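Local coordinates for protein migration inhibitory factor (Trichinella spiralis, PDB 1HFO) that belongs to the macrophage migration inhibitory factor family of small trimeric alpha/beta proteins and is the parasite's counterpart of that cytokine, at residues P1-N6 / G59-I64; L5-K10 / L87-N92; S16-S21 / D81-K86; D74-L79 / I96-L101. All coordinates share one frame; numbering follows the deposited sequence.

Contact 1 (P1-N6 / G59-I64)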
loop_
_atom_site.group_PDB
_atom_site.type_symbol
_atom_site.label_atom_id
_atom_site.label_comp_id
_atom_site.label_asym_id
_atom_site.label_seq_id
_atom_site.Cartn_x
_atom_site.Cartn_y
_atom_site.Cartn_z
ATOM N N PRO A 1 10.535 2.229 11.274
ATOM C CA PRO A 1 10.409 1.449 10.012
ATOM C C PRO A 1 9.104 0.687 9.889
ATOM O O PRO A 1 8.491 0.297 10.888
ATOM C CB PRO A 1 11.556 0.450 9.983
ATOM C CG PRO A 1 12.583 1.133 10.870
ATOM C CD PRO A 1 11.774 1.836 11.967
ATOM N N ILE A 2 8.696 0.450 8.643
ATOM C CA ILE A 2 7.492 -0.290 8.381
ATOM C C ILE A 2 7.817 -1.316 7.321
ATOM O O ILE A 2 8.446 -0.993 6.298
ATOM C CB ILE A 2 6.350 0.603 7.808
ATOM C CG1 ILE A 2 5.927 1.645 8.831
ATOM C CG2 ILE A 2 5.143 -0.244 7.428
ATOM C CD1 ILE A 2 4.889 2.593 8.273
ATOM N N PHE A 3 7.423 -2.545 7.589
ATOM C CA PHE A 3 7.573 -3.596 6.607
ATOM C C PHE A 3 6.169 -4.118 6.434
ATOM O O PHE A 3 5.543 -4.594 7.387
ATOM C CB PHE A 3 8.467 -4.737 7.056
ATOM C CG PHE A 3 8.656 -5.778 5.980
ATOM C CD1 PHE A 3 9.407 -5.486 4.852
ATOM C CD2 PHE A 3 8.035 -7.020 6.072
ATOM C CE1 PHE A 3 9.541 -6.424 3.808
ATOM C CE2 PHE A 3 8.165 -7.974 5.029
ATOM C CZ PHE A 3 8.919 -7.660 3.907
ATOM N N THR A 4 5.653 -4.012 5.219
ATOM C CA THR A 4 4.307 -4.461 4.931
ATOM C C THR A 4 4.359 -5.404 3.725
ATOM O O THR A 4 5.040 -5.119 2.737
ATOM C CB THR A 4 3.389 -3.226 4.680
ATOM O OG1 THR A 4 2.105 -3.648 4.216
ATOM C CG2 THR A 4 4.022 -2.281 3.697
ATOM N N LEU A 5 3.650 -6.522 3.836
ATOM C CA LEU A 5 3.637 -7.554 2.799
ATOM C C LEU A 5 2.242 -8.054 2.474
ATOM O O LEU A 5 1.392 -8.229 3.356
ATOM C CB LEU A 5 4.493 -8.734 3.258
ATOM C CG LEU A 5 4.813 -9.852 2.266
ATOM C CD1 LEU A 5 5.808 -9.322 1.255
ATOM C CD2 LEU A 5 5.422 -11.062 3.017
ATOM N N ASN A 6 2.014 -8.288 1.187
ATOM C CA ASN A 6 0.752 -8.822 0.719
ATOM C C ASN A 6 1.083 -10.181 0.107
ATOM O O ASN A 6 2.037 -10.313 -0.663
ATOM C CB ASN A 6 0.139 -7.896 -0.328
ATOM C CG ASN A 6 -0.077 -6.502 0.209
ATOM O OD1 ASN A 6 0.756 -5.607 0.016
ATOM N ND2 ASN A 6 -1.180 -6.314 0.920
ATOM N N GLY A 59 5.847 -6.444 -1.303
ATOM C CA GLY A 59 5.699 -5.574 -0.152
ATOM C C GLY A 59 6.621 -4.394 -0.219
ATOM O O GLY A 59 7.310 -4.170 -1.211
ATOM N N THR A 60 6.668 -3.649 0.873
ATOM C CA THR A 60 7.486 -2.458 0.926
ATOM C C THR A 60 8.193 -2.383 2.257
ATOM O O THR A 60 7.631 -2.796 3.252
ATOM C CB THR A 60 6.572 -1.208 0.798
ATOM O OG1 THR A 60 5.853 -1.268 -0.442
ATOM C CG2 THR A 60 7.378 0.086 0.853
ATOM N N LEU A 61 9.425 -1.901 2.261
ATOM C CA LEU A 61 10.152 -1.664 3.500
ATOM C C LEU A 61 10.482 -0.177 3.462
ATOM O O LEU A 61 11.265 0.264 2.621
ATOM C CB LEU A 61 11.452 -2.476 3.573
ATOM C CG LEU A 61 12.286 -2.082 4.796
ATOM C CD1 LEU A 61 11.547 -2.592 6.018
ATOM C CD2 LEU A 61 13.695 -2.643 4.741
ATOM N N MET A 62 9.878 0.617 4.349
ATOM C CA MET A 62 10.171 2.045 4.354
ATOM C C MET A 62 10.789 2.451 5.685
ATOM O O MET A 62 10.469 1.886 6.731
ATOM C CB MET A 62 8.905 2.861 4.082
ATOM C CG MET A 62 7.759 2.589 5.006
ATOM S SD MET A 62 6.297 3.553 4.477
ATOM C CE MET A 62 5.222 2.272 3.869
ATOM N N SER A 63 11.687 3.425 5.635
ATOM C CA SER A 63 12.362 3.893 6.842
ATOM C C SER A 63 13.035 5.232 6.635
ATOM O O SER A 63 13.453 5.565 5.519
ATOM C CB SER A 63 13.414 2.854 7.264
ATOM O OG SER A 63 14.111 3.264 8.418
ATOM N N ILE A 64 13.157 6.014 7.705
ATOM C CA ILE A 64 13.831 7.293 7.587
ATOM C C ILE A 64 15.315 6.963 7.765
ATOM O O ILE A 64 15.794 6.782 8.878
ATOM C CB ILE A 64 13.366 8.288 8.685
ATOM C CG1 ILE A 64 11.861 8.539 8.528
ATOM C CG2 ILE A 64 14.196 9.532 8.616
ATOM C CD1 ILE A 64 11.172 9.139 9.767
#
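This is an antiparallel pairing of two neighbouring central strands, 2-7 and 57-63, in the four-stranded mixed sheet of the subunit. The short segments run almost exactly antiparallel (178°), with axes 4.7 Å apart. Ile2 faces Met62 and Thr4 faces Thr60 as hydrogen-bonded pairs, each closed by two N-H...O bonds, such as Met62 N to Ile2 O at 2.9 Å. Between them Phe3 and Leu61 form a non-hydrogen-bonded pair. On the face carrying Ile2, Thr4, Thr60 and Met62, Ile2 and Met62 lie side by side, Ile2 CB against Met62 CG at 3.7 Å, and Thr4 CG2 rests by Thr60 CB; Thr4 OG1 bonds to His40, and Tyr95 and Phe58 of the second subunit pack on Ile2 and Thr4. On the helix-covered face, Leu61 crosses Phe3 at about a right angle, and its CD1 meets the ring edge at Phe3 CD1 (3.8 Å). Opposite Leu5, Gly59 has no side chain, and the CA atoms of Leu5 and Gly59 close to 4.1 Å; a beta carbon there would collide with Thr4 O and Leu5 CD1. Helices over one face and neighbouring subunits against the other are characteristic of the trimeric MIF fold.

Contact 2 (L5-K10 / L87-N92)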
loop_
_atom_site.group_PDB
_atom_site.type_symbol
_atom_site.label_atom_id
_atom_site.label_comp_id
_atom_site.label_asym_id
_atom_site.label_seq_id
_atom_site.Cartn_x
_atom_site.Cartn_y
_atom_site.Cartn_z
ATOM N N LEU A 5 3.650 -6.522 3.836
ATOM C CA LEU A 5 3.637 -7.554 2.799
ATOM C C LEU A 5 2.242 -8.054 2.474
ATOM O O LEU A 5 1.392 -8.229 3.356
ATOM C CB LEU A 5 4.493 -8.734 3.258
ATOM C CG LEU A 5 4.813 -9.852 2.266
ATOM C CD1 LEU A 5 5.808 -9.322 1.255
ATOM C CD2 LEU A 5 5.422 -11.062 3.017
ATOM N N ASN A 6 2.014 -8.288 1.187
ATOM C CA ASN A 6 0.752 -8.822 0.719
ATOM C C ASN A 6 1.083 -10.181 0.107
ATOM O O ASN A 6 2.037 -10.313 -0.663
ATOM C CB ASN A 6 0.139 -7.896 -0.328
ATOM C CG ASN A 6 -0.077 -6.502 0.209
ATOM O OD1 ASN A 6 0.756 -5.607 0.016
ATOM N ND2 ASN A 6 -1.180 -6.314 0.920
ATOM N N THR A 7 0.293 -11.182 0.458
ATOM C CA THR A 7 0.565 -12.531 -0.027
ATOM C C THR A 7 -0.699 -13.346 -0.249
ATOM O O THR A 7 -1.748 -13.070 0.339
ATOM C CB THR A 7 1.478 -13.267 0.987
ATOM O OG1 THR A 7 1.774 -14.587 0.508
ATOM C CG2 THR A 7 0.790 -13.375 2.339
ATOM N N ASN A 8 -0.588 -14.371 -1.095
ATOM C CA ASN A 8 -1.720 -15.239 -1.369
ATOM C C ASN A 8 -1.759 -16.471 -0.470
ATOM O O ASN A 8 -2.734 -17.221 -0.489
ATOM C CB ASN A 8 -1.731 -15.685 -2.844
ATOM C CG ASN A 8 -0.355 -16.079 -3.360
ATOM O OD1 ASN A 8 0.536 -16.448 -2.596
ATOM N ND2 ASN A 8 -0.187 -16.024 -4.691
ATOM N N ILE A 9 -0.718 -16.677 0.333
ATOM C CA ILE A 9 -0.716 -17.836 1.218
ATOM C C ILE A 9 -1.775 -17.690 2.300
ATOM O O ILE A 9 -2.376 -16.628 2.464
ATOM C CB ILE A 9 0.655 -18.069 1.889
ATOM C CG1 ILE A 9 0.988 -16.917 2.831
ATOM C CG2 ILE A 9 1.728 -18.262 0.846
ATOM C CD1 ILE A 9 2.320 -17.081 3.485
ATOM N N LYS A 10 -1.994 -18.761 3.049
ATOM C CA LYS A 10 -3.000 -18.776 4.100
ATOM C C LYS A 10 -2.480 -18.201 5.413
ATOM O O LYS A 10 -1.295 -18.301 5.711
ATOM C CB LYS A 10 -3.488 -20.212 4.313
ATOM C CG LYS A 10 -4.132 -20.840 3.079
ATOM C CD LYS A 10 -4.344 -22.342 3.257
ATOM C CE LYS A 10 -5.317 -22.647 4.386
ATOM N NZ LYS A 10 -6.657 -22.038 4.131
ATOM N N LEU A 87 7.675 -18.254 5.412
ATOM C CA LEU A 87 6.436 -18.421 4.674
ATOM C C LEU A 87 6.535 -19.465 3.570
ATOM O O LEU A 87 5.514 -19.872 3.012
ATOM C CB LEU A 87 6.022 -17.080 4.076
ATOM C CG LEU A 87 6.101 -15.922 5.082
ATOM C CD1 LEU A 87 5.594 -14.664 4.417
ATOM C CD2 LEU A 87 5.280 -16.229 6.327
ATOM N N GLY A 88 7.759 -19.866 3.252
ATOM C CA GLY A 88 7.968 -20.873 2.225
ATOM C C GLY A 88 7.787 -20.380 0.801
ATOM O O GLY A 88 7.729 -21.182 -0.134
ATOM N N ILE A 89 7.720 -19.066 0.625
ATOM C CA ILE A 89 7.532 -18.497 -0.713
ATOM C C ILE A 89 8.849 -18.419 -1.482
ATOM O O ILE A 89 9.868 -17.982 -0.949
ATOM C CB ILE A 89 6.934 -17.064 -0.640
ATOM C CG1 ILE A 89 5.637 -17.059 0.170
ATOM C CG2 ILE A 89 6.640 -16.556 -2.051
ATOM C CD1 ILE A 89 5.037 -15.647 0.345
ATOM N N PRO A 90 8.850 -18.856 -2.758
ATOM C CA PRO A 90 10.058 -18.823 -3.585
ATOM C C PRO A 90 10.575 -17.392 -3.743
ATOM O O PRO A 90 9.793 -16.464 -3.944
ATOM C CB PRO A 90 9.584 -19.400 -4.920
ATOM C CG PRO A 90 8.442 -20.286 -4.535
ATOM C CD PRO A 90 7.732 -19.498 -3.472
ATOM N N LYS A 91 11.889 -17.226 -3.673
ATOM C CA LYS A 91 12.501 -15.910 -3.793
ATOM C C LYS A 91 12.248 -15.207 -5.124
ATOM O O LYS A 91 12.301 -13.979 -5.190
ATOM C CB LYS A 91 13.999 -16.006 -3.536
ATOM C CG LYS A 91 14.331 -16.559 -2.169
ATOM C CD LYS A 91 15.816 -16.528 -1.920
ATOM C CE LYS A 91 16.144 -17.058 -0.532
ATOM N NZ LYS A 91 17.617 -17.096 -0.345
ATOM N N ASN A 92 11.984 -15.967 -6.186
ATOM C CA ASN A 92 11.705 -15.338 -7.473
ATOM C C ASN A 92 10.228 -15.009 -7.639
ATOM O O ASN A 92 9.800 -14.625 -8.730
ATOM C CB ASN A 92 12.175 -16.208 -8.656
ATOM C CG ASN A 92 11.591 -17.618 -8.650
ATOM O OD1 ASN A 92 10.590 -17.911 -7.995
ATOM N ND2 ASN A 92 12.224 -18.503 -9.415
#
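No hydrogen bond joins these segments: residues 5-7 end a strand, 8-10 continue as a loop, and 87-92 lead from the end of helix 69-87 toward strand 94-100. Their closest CA atoms, those of Ile9 and Leu87, are 8.0 Å apart, so the contact is made by side chains. Gly88, the first residue to leave helical geometry, has a positive phi of 75°; Leu87 before it and Ile89 after it both point toward segment 5-10. Ile9 is the residue that meets both of them. Its CG1 sits between the backbone N and the carbonyl carbon (chi1 65°), and CD1 comes across Leu87 at about a right angle, 3.7 Å from Leu87 CB; the CG2 branch of Ile9 meets Ile89 CG1 at 4.1 Å. Within the loop, Thr7 OG1 accepts from Ile9 N at 3.3 Å in an almost straight bond, an ST turn that ties Ile9 to the strand end. In this MIF-family fold the contact joins the end of strand 2-7 to the loop after helix 69-87, beside Ala57 and Ile41 of the flanking strands. Leu5 and Leu87 reach tip to tip, Leu5 CD2 to Leu87 CD1 at 3.9 Å. The methyl Ile89 CD1 approaches Thr7 OG1 obliquely to 3.4 Å, while that hydroxyl is also hydrogen-bonded to Ala56 O.

Contact 3 (S16-S21 / D81-K86); sequences SDFLSS and DHLNTK. Unlike the reference sequence in segment 81-86: Thr85 (reference Lys).
The rings of Phe18 and His82 meet their partners across this contact chiefly at their edges. In the plane of the Phe18 ring, Leu83 CD2 touches Phe18 CE1 at 3.9 Å, and Lys86 CB comes to the same rim at Phe18 CD1. Phe18 CG is anti to its backbone N (chi1 178°), which swings the ring from the start of helix 18-30 toward the other helix. The imidazole of His82 presents its CE1 corner to Ser21 OG, in its plane and only 3.1 Å away, whereas its NE2 is hydrogen-bonded to the OG1 of Thr22, which follows Ser21 in helix 18-30. Ser21 OG itself donates to Asp17 O at 2.7 Å, within the carbonyl plane; that oxygen also accepts the helical bond from Ser21 N, so two bonds grip it in the first turn. The two helices, 18-30 and 69-87, lie together over one face of the sheet in the alpha/beta layering of the MIF fold, and Phe18 and Leu83 form the buried part of this contact, with Ile41, Phe3 and Leu5 of the strands beneath them. Toward its more exposed margin, the Lys86 chain bends at chi2 (-64°) and passes Ser21, with Lys86 CE 3.7 Å from Ser21 OG. Beyond it, Lys86 NZ crosses to the Asp17 carboxylate in a long salt bridge, 3.8 Å to Asp17 OD2. A water bridges the same two groups, donating to Asp17 OD1 at 3.1 Å and accepting from Lys86 NZ.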
loop_
_atom_site.group_PDB
_atom_site.type_symbol
_atom_site.label_atom_id
_atom_site.label_comp_id
_atom_site.label_asym_id
_atom_site.label_seq_id
_atom_site.Cartn_x
_atom_site.Cartn_y
_atom_site.Cartn_z
ATOM N N SER A 16 3.658 -18.439 14.291
ATOM C CA SER A 16 3.420 -17.593 15.453
ATOM C C SER A 16 4.573 -16.616 15.718
ATOM O O SER A 16 4.355 -15.565 16.319
ATOM C CB SER A 16 3.194 -18.468 16.687
ATOM O OG SER A 16 4.363 -19.200 16.984
ATOM N N ASP A 17 5.790 -16.963 15.293
ATOM C CA ASP A 17 6.938 -16.076 15.491
ATOM C C ASP A 17 7.291 -15.256 14.259
ATOM O O ASP A 17 8.422 -14.794 14.115
ATOM C CB ASP A 17 8.183 -16.852 15.913
ATOM C CG ASP A 17 8.541 -17.970 14.953
ATOM O OD1 ASP A 17 7.923 -18.080 13.874
ATOM O OD2 ASP A 17 9.461 -18.742 15.278
ATOM N N PHE A 18 6.333 -15.069 13.364
ATOM C CA PHE A 18 6.640 -14.280 12.176
ATOM C C PHE A 18 6.839 -12.790 12.502
ATOM O O PHE A 18 7.815 -12.184 12.070
ATOM C CB PHE A 18 5.524 -14.412 11.142
ATOM C CG PHE A 18 5.766 -13.594 9.912
ATOM C CD1 PHE A 18 6.736 -13.979 8.994
ATOM C CD2 PHE A 18 5.093 -12.397 9.717
ATOM C CE1 PHE A 18 7.052 -13.188 7.898
ATOM C CE2 PHE A 18 5.402 -11.574 8.604
ATOM C CZ PHE A 18 6.384 -11.975 7.700
ATOM N N LEU A 19 5.911 -12.215 13.257
ATOM C CA LEU A 19 5.988 -10.795 13.592
ATOM C C LEU A 19 7.214 -10.510 14.440
ATOM O O LEU A 19 7.926 -9.538 14.207
ATOM C CB LEU A 19 4.713 -10.348 14.307
ATOM C CG LEU A 19 3.454 -10.462 13.438
ATOM C CD1 LEU A 19 2.222 -10.165 14.253
ATOM C CD2 LEU A 19 3.581 -9.513 12.246
ATOM N N SER A 20 7.496 -11.364 15.421
ATOM C CA SER A 20 8.674 -11.116 16.229
ATOM C C SER A 20 9.976 -11.229 15.424
ATOM O O SER A 20 10.827 -10.349 15.491
ATOM C CB SER A 20 8.717 -12.080 17.430
ATOM O OG SER A 20 8.843 -13.427 17.008
ATOM N N SER A 21 10.133 -12.310 14.662
ATOM C CA SER A 21 11.365 -12.503 13.906
ATOM C C SER A 21 11.566 -11.434 12.847
ATOM O O SER A 21 12.695 -11.038 12.586
ATOM C CB SER A 21 11.407 -13.883 13.241
ATOM O OG SER A 21 10.333 -14.105 12.347
ATOM N N ASP A 81 15.671 -14.204 2.274
ATOM C CA ASP A 81 16.009 -15.453 2.954
ATOM C C ASP A 81 15.016 -15.647 4.102
ATOM O O ASP A 81 14.429 -16.717 4.272
ATOM C CB ASP A 81 17.444 -15.395 3.490
ATOM C CG ASP A 81 17.724 -16.470 4.530
ATOM O OD1 ASP A 81 17.519 -17.666 4.225
ATOM O OD2 ASP A 81 18.148 -16.114 5.655
ATOM N N HIS A 82 14.791 -14.583 4.863
ATOM C CA HIS A 82 13.867 -14.635 5.982
ATOM C C HIS A 82 12.444 -15.009 5.558
ATOM O O HIS A 82 11.827 -15.903 6.128
ATOM C CB HIS A 82 13.875 -13.275 6.705
ATOM C CG HIS A 82 12.896 -13.193 7.828
ATOM N ND1 HIS A 82 13.055 -13.895 9.003
ATOM C CD2 HIS A 82 11.713 -12.547 7.931
ATOM C CE1 HIS A 82 12.007 -13.688 9.779
ATOM N NE2 HIS A 82 11.177 -12.876 9.150
ATOM N N LEU A 83 11.909 -14.326 4.545
ATOM C CA LEU A 83 10.561 -14.618 4.093
ATOM C C LEU A 83 10.411 -16.037 3.492
ATOM O O LEU A 83 9.407 -16.713 3.719
ATOM C CB LEU A 83 10.130 -13.543 3.084
ATOM C CG LEU A 83 10.077 -12.134 3.707
ATOM C CD1 LEU A 83 9.890 -11.087 2.607
ATOM C CD2 LEU A 83 8.930 -12.050 4.708
ATOM N N ASN A 84 11.401 -16.464 2.718
ATOM C CA ASN A 84 11.372 -17.800 2.128
ATOM C C ASN A 84 11.349 -18.836 3.264
ATOM O O ASN A 84 10.597 -19.804 3.227
ATOM C CB ASN A 84 12.619 -17.993 1.256
ATOM C CG ASN A 84 12.736 -19.396 0.707
ATOM O OD1 ASN A 84 13.787 -20.028 0.820
ATOM N ND2 ASN A 84 11.660 -19.892 0.107
ATOM N N THR A 85 12.155 -18.604 4.293
ATOM C CA THR A 85 12.212 -19.525 5.426
ATOM C C THR A 85 10.937 -19.592 6.266
ATOM O O THR A 85 10.510 -20.673 6.672
ATOM C CB THR A 85 13.392 -19.167 6.349
ATOM O OG1 THR A 85 14.621 -19.295 5.620
ATOM C CG2 THR A 85 13.424 -20.081 7.578
ATOM N N LYS A 86 10.315 -18.442 6.526
ATOM C CA LYS A 86 9.115 -18.399 7.359
ATOM C C LYS A 86 7.783 -18.657 6.674
ATOM O O LYS A 86 6.855 -19.198 7.285
ATOM C CB LYS A 86 9.028 -17.046 8.073
ATOM C CG LYS A 86 10.179 -16.747 9.001
ATOM C CD LYS A 86 10.253 -17.728 10.173
ATOM C CE LYS A 86 11.473 -17.420 11.030
ATOM N NZ LYS A 86 11.600 -18.396 12.163
HETATM O O HOH W 1 9.022 -20.202 11.961
#

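Contact 4 (D74-L79 / I96-L101)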
loop_
_atom_site.group_PDB
_atom_site.type_symbol
_atom_site.label_atom_id
_atom_site.label_comp_id
_atom_site.label_asym_id
_atom_site.label_seq_id
_atom_site.Cartn_x
_atom_site.Cartn_y
_atom_site.Cartn_z
ATOM N N ASP A 74 22.034 -5.807 0.133
ATOM C CA ASP A 74 22.201 -6.595 1.349
ATOM C C ASP A 74 20.841 -6.724 2.039
ATOM O O ASP A 74 20.454 -7.803 2.497
ATOM C CB ASP A 74 23.206 -5.929 2.291
ATOM C CG ASP A 74 23.496 -6.776 3.517
ATOM O OD1 ASP A 74 23.148 -7.976 3.492
ATOM O OD2 ASP A 74 24.073 -6.253 4.496
ATOM N N HIS A 75 20.108 -5.619 2.116
ATOM C CA HIS A 75 18.791 -5.670 2.733
ATOM C C HIS A 75 17.965 -6.773 2.093
ATOM O O HIS A 75 17.297 -7.548 2.780
ATOM C CB HIS A 75 18.027 -4.352 2.535
ATOM C CG HIS A 75 18.596 -3.194 3.292
ATOM N ND1 HIS A 75 19.358 -3.347 4.429
ATOM C CD2 HIS A 75 18.468 -1.859 3.103
ATOM C CE1 HIS A 75 19.675 -2.159 4.909
ATOM N NE2 HIS A 75 19.146 -1.239 4.124
ATOM N N SER A 76 17.990 -6.815 0.761
ATOM C CA SER A 76 17.212 -7.786 -0.005
ATOM C C SER A 76 17.571 -9.250 0.224
ATOM O O SER A 76 16.690 -10.114 0.321
ATOM C CB SER A 76 17.331 -7.492 -1.507
ATOM O OG SER A 76 16.448 -8.332 -2.232
ATOM N N ALA A 77 18.865 -9.529 0.273
ATOM C CA ALA A 77 19.330 -10.891 0.476
ATOM C C ALA A 77 18.761 -11.400 1.798
ATOM O O ALA A 77 18.147 -12.464 1.855
ATOM C CB ALA A 77 20.844 -10.914 0.506
ATOM N N LYS A 78 18.943 -10.610 2.849
ATOM C CA LYS A 78 18.474 -10.984 4.185
ATOM C C LYS A 78 16.956 -11.119 4.307
ATOM O O LYS A 78 16.447 -12.085 4.897
ATOM C CB LYS A 78 18.986 -9.964 5.197
ATOM C CG LYS A 78 20.501 -9.914 5.310
ATOM C CD LYS A 78 20.919 -9.057 6.481
ATOM C CE LYS A 78 22.262 -8.387 6.237
ATOM N NZ LYS A 78 23.324 -9.367 5.890
ATOM N N LEU A 79 16.228 -10.136 3.773
ATOM C CA LEU A 79 14.778 -10.166 3.838
ATOM C C LEU A 79 14.193 -11.328 3.045
ATOM O O LEU A 79 13.242 -11.967 3.485
ATOM C CB LEU A 79 14.188 -8.837 3.324
ATOM C CG LEU A 79 14.102 -7.662 4.304
ATOM C CD1 LEU A 79 15.451 -7.424 4.941
ATOM C CD2 LEU A 79 13.615 -6.406 3.575
ATOM N N ILE A 96 10.098 -6.569 -3.267
ATOM C CA ILE A 96 10.126 -5.678 -2.117
ATOM C C ILE A 96 10.569 -4.294 -2.591
ATOM O O ILE A 96 11.632 -4.142 -3.190
ATOM C CB ILE A 96 11.096 -6.154 -1.008
ATOM C CG1 ILE A 96 10.627 -7.498 -0.446
ATOM C CG2 ILE A 96 11.170 -5.074 0.103
ATOM C CD1 ILE A 96 9.172 -7.540 0.001
ATOM N N HIS A 97 9.743 -3.285 -2.323
ATOM C CA HIS A 97 10.087 -1.933 -2.700
ATOM C C HIS A 97 10.723 -1.253 -1.499
ATOM O O HIS A 97 10.097 -1.157 -0.435
ATOM C CB HIS A 97 8.851 -1.126 -3.102
ATOM C CG HIS A 97 9.187 0.230 -3.646
ATOM N ND1 HIS A 97 8.286 1.273 -3.666
ATOM C CD2 HIS A 97 10.339 0.720 -4.163
ATOM C CE1 HIS A 97 8.868 2.346 -4.173
ATOM N NE2 HIS A 97 10.114 2.039 -4.481
ATOM N N PHE A 98 11.954 -0.795 -1.675
ATOM C CA PHE A 98 12.695 -0.119 -0.616
ATOM C C PHE A 98 12.494 1.389 -0.736
ATOM O O PHE A 98 12.750 1.995 -1.788
ATOM C CB PHE A 98 14.181 -0.486 -0.707
ATOM C CG PHE A 98 14.455 -1.954 -0.493
ATOM C CD1 PHE A 98 14.353 -2.517 0.779
ATOM C CD2 PHE A 98 14.797 -2.781 -1.569
ATOM C CE1 PHE A 98 14.581 -3.881 0.987
ATOM C CE2 PHE A 98 15.030 -4.148 -1.375
ATOM C CZ PHE A 98 14.922 -4.703 -0.097
ATOM N N VAL A 99 12.005 1.991 0.345
ATOM C CA VAL A 99 11.728 3.419 0.358
ATOM C C VAL A 99 12.435 4.178 1.464
ATOM O O VAL A 99 12.254 3.874 2.642
ATOM C CB VAL A 99 10.214 3.672 0.512
ATOM C CG1 VAL A 99 9.936 5.159 0.438
ATOM C CG2 VAL A 99 9.435 2.902 -0.561
ATOM N N ASN A 100 13.225 5.174 1.082
ATOM C CA ASN A 100 13.945 6.013 2.033
ATOM C C ASN A 100 13.047 7.233 2.261
ATOM O O ASN A 100 12.858 8.047 1.357
ATOM C CB ASN A 100 15.290 6.422 1.427
ATOM C CG ASN A 100 16.058 7.416 2.287
ATOM O OD1 ASN A 100 15.847 7.517 3.498
ATOM N ND2 ASN A 100 16.984 8.144 1.656
ATOM N N LEU A 101 12.472 7.332 3.456
ATOM C CA LEU A 101 11.561 8.425 3.799
ATOM C C LEU A 101 12.254 9.658 4.368
ATOM O O LEU A 101 13.318 9.564 4.970
ATOM C CB LEU A 101 10.552 7.930 4.846
ATOM C CG LEU A 101 9.816 6.638 4.481
ATOM C CD1 LEU A 101 9.262 5.939 5.720
ATOM C CD2 LEU A 101 8.705 6.971 3.503
#
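Asp74 does not meet the strand; its OD1 pairs with Lys78 NZ at 2.8 Å, one turn on, in a salt bridge along the helix surface. His75 points toward strand 94-100, but the touching atom is its CB, 3.8 Å from Phe98 CE1; the imidazole turns elsewhere, with NE2 bonded to Gly66 O. Ser76 meets the tip of the same ring through its backbone and CB: Ser76 N and CB lie 3.8 and 3.9 Å from Phe98 CZ. Its hydroxyl, anti to the backbone N (chi1 -173°), is hydrogen-bonded to Thr111 O of the third subunit. Leu79, a turn further on, reaches Phe98 tip to tip, its CD2 meeting the ring edge at Phe98 CE1 (3.7 Å) and standing more loosely, at 4.5 Å, from Ile96 CG2. That Ile96 branch also lies over one face of the Phe98 ring, 3.7 Å above its plane and offset toward the rim. The ring thus has its outer end against the helix and one face on its own strand. Helix and strand axes approach to 10.4 Å at 138°, and Ile96 pairs with a strand of the third subunit, continuing the sheet. This is the packing of helix 69-87 on the final strand of a beta-alpha-beta unit, strand 57-63, helix 69-87, strand 94-100, as in the MIF fold.

Contacts 1 and 4 have centres about 8 Å apart and meet through strand 57-63: probable hydrogen bonds from His97 N to Gly59 O and from Leu61 N to His97 O extend the sheet from the pair in contact 1 to strand 94-100. Contact 2 starts from the same strand 2-7 as contact 1, with centres about 15 Å apart. Contacts 3 and 4 share helix 69-87, also about 15 Å apart. Along the chain, contact 1 closes before contact 4 opens, while both segments of contact 3 fall between those of contact 2. Contacts 1 and 3 touch where Leu83 CD1 meets Phe3 CZ. Contacts 2 and 4 both touch the third subunit, so both also take part in the interface with a neighbouring subunit.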